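PDB 1AW9: glutathione s-transferase III from Zea mays, which probably conjugates reduced glutathione to a broad range of hydrophobic electrophiles, certain herbicides among them, and so contributes to their detoxification. Local coordinates for residues N13-R16 with V17-L21; Y171-Y174 with L175-T178. All blocks are in the same frame, centred on the assembly; numbering follows the deposited sequence.

Interaction 1 of 2, residues N13-R16 with V17-L21; sequences NVVR and VATVL
T19 reaches back one helical turn to V15 and binds its carbonyl oxygen twice. OG1 of T19 stands 2.7 Å from V15 O, and the amide of T19 donates to the same oxygen in the ordinary helical bond. Hydroxyl and amide come to V15 O from opposite faces of the carbonyl plane, each tilted from it by about 30°, so the two donors do not compete for one position. The threonine torsion makes this possible: with chi1 at -68°, OG1 sits beside its own backbone N and faces the preceding turn, while CG2 lies opposite that N. CG1 of V15 passes OG1 of T19 at 4.1 Å, a looser contact.

V14 O is also shared, but unequally. A18 N comes to V14 O almost in line with the carbonyl at 3.1 Å, whereas V17 N lies well above the carbonyl plane at 3.0 Å. Methyl CG2 of V17 rests 3.7 Å from N13 O.

This helix, residues 12-23, is the connection of a beta-alpha-beta unit between strands 3-6 and 28-31 in the thioredoxin-like N-terminal domain. Its first turn holds N13, a probable glutathione-binding residue.

Within that turn R16 folds back on N13. Its chain leaves the helix extended and bends at chi3 (-68°), bringing NH1 to N13 OD1 at 2.7 Å, at the edge of the guanidinium and nearly in its plane; NH2 adds a weak bond to the same oxygen. N13 ND2 is held by Y107 OH and by L123 O of the second subunit. R16 NE donates to N167 O, and R16 O accepts from N71 ND2. S11 OG, from another probable glutathione-binding residue, bonds V14 N.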
# COMPACT_ATOMS: atom_id res chain seq x y z
N ASN A 13 -10.77 -19.15 12.65
CA ASN A 13 -10.25 -18.83 13.96
C ASN A 13 -11.15 -19.47 15.00
O ASN A 13 -10.69 -19.81 16.09
CB ASN A 13 -10.07 -17.32 14.11
CG ASN A 13 -8.84 -16.79 13.36
OD1 ASN A 13 -7.78 -17.42 13.38
ND2 ASN A 13 -8.98 -15.66 12.68
N VAL A 14 -12.42 -19.67 14.66
CA VAL A 14 -13.35 -20.35 15.57
C VAL A 14 -13.02 -21.83 15.46
O VAL A 14 -12.88 -22.52 16.46
CB VAL A 14 -14.82 -20.12 15.19
CG1 VAL A 14 -15.76 -21.08 15.95
CG2 VAL A 14 -15.18 -18.70 15.50
N VAL A 15 -12.78 -22.31 14.24
CA VAL A 15 -12.42 -23.71 14.05
C VAL A 15 -11.11 -24.09 14.76
O VAL A 15 -10.96 -25.23 15.18
CB VAL A 15 -12.38 -24.08 12.56
CG1 VAL A 15 -11.95 -25.56 12.37
CG2 VAL A 15 -13.74 -23.83 11.94
N ARG A 16 -10.18 -23.16 14.93
CA ARG A 16 -8.93 -23.46 15.63
C ARG A 16 -9.22 -23.82 17.09
O ARG A 16 -8.44 -24.54 17.73
CB ARG A 16 -7.96 -22.27 15.63
CG ARG A 16 -6.60 -22.54 16.35
CD ARG A 16 -5.61 -21.32 16.57
NE ARG A 16 -5.07 -20.83 15.31
CZ ARG A 16 -5.54 -19.76 14.66
NH1 ARG A 16 -6.54 -19.06 15.19
NH2 ARG A 16 -5.19 -19.54 13.40
N VAL A 17 -10.26 -23.20 17.66
CA VAL A 17 -10.61 -23.44 19.06
C VAL A 17 -11.39 -24.74 19.17
O VAL A 17 -11.10 -25.55 20.03
CB VAL A 17 -11.41 -22.29 19.69
CG1 VAL A 17 -11.72 -22.60 21.15
CG2 VAL A 17 -10.61 -21.01 19.60
N ALA A 18 -12.35 -24.93 18.27
CA ALA A 18 -13.16 -26.14 18.23
C ALA A 18 -12.19 -27.34 18.12
O ALA A 18 -12.37 -28.37 18.78
CB ALA A 18 -14.10 -26.08 17.02
N THR A 19 -11.14 -27.18 17.32
CA THR A 19 -10.12 -28.21 17.12
C THR A 19 -9.62 -28.68 18.48
O THR A 19 -9.68 -29.86 18.80
CB THR A 19 -8.92 -27.66 16.29
OG1 THR A 19 -9.35 -27.40 14.96
CG2 THR A 19 -7.80 -28.65 16.21
N VAL A 20 -9.17 -27.75 19.30
CA VAL A 20 -8.66 -28.10 20.60
C VAL A 20 -9.76 -28.61 21.54
O VAL A 20 -9.51 -29.52 22.33
CB VAL A 20 -7.84 -26.94 21.18
CG1 VAL A 20 -7.59 -27.11 22.65
CG2 VAL A 20 -6.51 -26.88 20.48
N LEU A 21 -10.99 -28.12 21.42
CA LEU A 21 -12.06 -28.60 22.31
C LEU A 21 -12.40 -30.07 22.03
O LEU A 21 -12.62 -30.85 22.96
CB LEU A 21 -13.31 -27.72 22.26
CG LEU A 21 -13.21 -26.23 22.70
CD1 LEU A 21 -14.49 -25.53 22.41
CD2 LEU A 21 -12.87 -26.05 24.14

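Interaction 2 of 2, residues Y171-Y174 with L175-T178; sequences YLLY and LSKT
Neither tyrosine ring contacts L175-T178, and the CB bond of Y174 points away from that segment; the backbone makes the contact, Y171 O accepting the amide of L175 at 2.9 Å. The ring of Y171 is engaged with Y107 in an edge-to-face stack and also packs on F106. The ring of Y174 lies against P12 and V114, with its OH weakly bonded to L10 O. A chi1 of -77° sets CG of Y174 opposite its carbonyl carbon, which carries the ring back from the C-terminal end of helix 169-176.

L172 O receives S176 N in the regular helical pattern. One residue on, the pattern changes. K177 N is 3.6 Å from L173 O and instead bonds Y174 O at 3.0 Å, from well above the carbonyl plane, a tightened turn of the three-residue kind. The S176 hydroxyl points to L173 O; the modelled 2.5 Å from OG is very short and its exact value doubtful. Over the same turn, CD1 of L173 meets CE of K177 at 4.1 Å, the lysine lending its hydrocarbon chain to the packing.

T178, already out of the helical conformation, folds back on L175 O: OG1 approaches on a lone pair at 2.8 Å, and the T178 amide binds the same oxygen. T178 OG1 in turn accepts from K180 N. As the helix ends, bonds spanning three residues thus satisfy Y174 O, through K177 N, and L175 O, through the amide and hydroxyl of T178; L173 O has a weak bond from S176 N and probably the S176 hydroxyl as well.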
# COMPACT_ATOMS: atom_id res chain seq x y z
N TYR A 171 -6.28 -23.68 9.56
CA TYR A 171 -5.74 -22.97 8.43
C TYR A 171 -5.15 -23.88 7.36
O TYR A 171 -5.25 -23.56 6.18
CB TYR A 171 -4.82 -21.84 8.85
CG TYR A 171 -5.61 -20.55 9.04
CD1 TYR A 171 -5.90 -19.71 7.96
CD2 TYR A 171 -6.09 -20.17 10.31
CE1 TYR A 171 -6.63 -18.55 8.13
CE2 TYR A 171 -6.84 -18.99 10.48
CZ TYR A 171 -7.09 -18.19 9.38
OH TYR A 171 -7.80 -17.01 9.53
N LEU A 172 -4.62 -25.05 7.74
CA LEU A 172 -4.11 -25.99 6.74
C LEU A 172 -5.32 -26.50 5.95
O LEU A 172 -5.28 -26.65 4.72
CB LEU A 172 -3.38 -27.16 7.41
CG LEU A 172 -1.93 -26.95 7.84
CD1 LEU A 172 -1.49 -28.21 8.51
CD2 LEU A 172 -1.00 -26.63 6.66
N LEU A 173 -6.41 -26.75 6.67
CA LEU A 173 -7.67 -27.21 6.10
C LEU A 173 -8.16 -26.22 5.05
O LEU A 173 -8.40 -26.58 3.90
CB LEU A 173 -8.71 -27.39 7.21
CG LEU A 173 -10.05 -28.05 6.89
CD1 LEU A 173 -11.02 -27.06 6.28
CD2 LEU A 173 -9.85 -29.25 5.97
N TYR A 174 -8.30 -24.95 5.42
CA TYR A 174 -8.76 -23.95 4.46
C TYR A 174 -7.80 -23.74 3.30
O TYR A 174 -8.24 -23.60 2.17
CB TYR A 174 -9.08 -22.64 5.18
CG TYR A 174 -10.40 -22.69 5.91
CD1 TYR A 174 -10.57 -23.51 7.02
CD2 TYR A 174 -11.50 -21.95 5.47
CE1 TYR A 174 -11.80 -23.59 7.68
CE2 TYR A 174 -12.73 -22.02 6.12
CZ TYR A 174 -12.88 -22.84 7.23
OH TYR A 174 -14.07 -22.88 7.93
N LEU A 175 -6.50 -23.73 3.58
CA LEU A 175 -5.48 -23.58 2.54
C LEU A 175 -5.67 -24.67 1.48
O LEU A 175 -5.50 -24.41 0.29
CB LEU A 175 -4.09 -23.76 3.12
CG LEU A 175 -3.06 -22.63 3.14
CD1 LEU A 175 -1.70 -23.31 3.16
CD2 LEU A 175 -3.16 -21.76 1.90
N SER A 176 -5.99 -25.90 1.93
CA SER A 176 -6.19 -27.02 1.01
C SER A 176 -7.34 -26.84 0.02
O SER A 176 -7.34 -27.46 -1.03
CB SER A 176 -6.34 -28.34 1.75
OG SER A 176 -7.57 -28.40 2.43
N LYS A 177 -8.28 -25.96 0.34
CA LYS A 177 -9.40 -25.68 -0.55
C LYS A 177 -9.13 -24.53 -1.50
O LYS A 177 -10.02 -24.10 -2.23
CB LYS A 177 -10.65 -25.39 0.26
CG LYS A 177 -10.99 -26.60 1.01
CD LYS A 177 -12.14 -26.43 1.93
CE LYS A 177 -12.43 -27.80 2.53
NZ LYS A 177 -12.26 -28.91 1.52
N THR A 178 -7.90 -24.02 -1.51
CA THR A 178 -7.57 -22.92 -2.40
C THR A 178 -6.62 -23.41 -3.47
O THR A 178 -6.04 -24.50 -3.38
CB THR A 178 -6.77 -21.75 -1.69
OG1 THR A 178 -5.44 -22.17 -1.39
CG2 THR A 178 -7.42 -21.32 -0.43

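In the fold
From the N terminus the chain lays down strand 3-6 and then interaction 1, on the helix that leads to strand 28-31; interaction 2 follows some 150 residues later, on helix 169-176 of the all-helical C-terminal domain. Each joins neighbouring turns of one helix, so neither closes a loop, and the two stand in series without nesting or crossing. Although their centres are about 15 Å apart, the helices meet: CD2 of Y171 packs 3.3 Å from R16 NH2, its CE2 lies close to N13 OD1, and the hydroxyl of Y174 approaches CG2 of V15. The two helices thereby bring the thioredoxin-like and helical domains together beside the probable glutathione site.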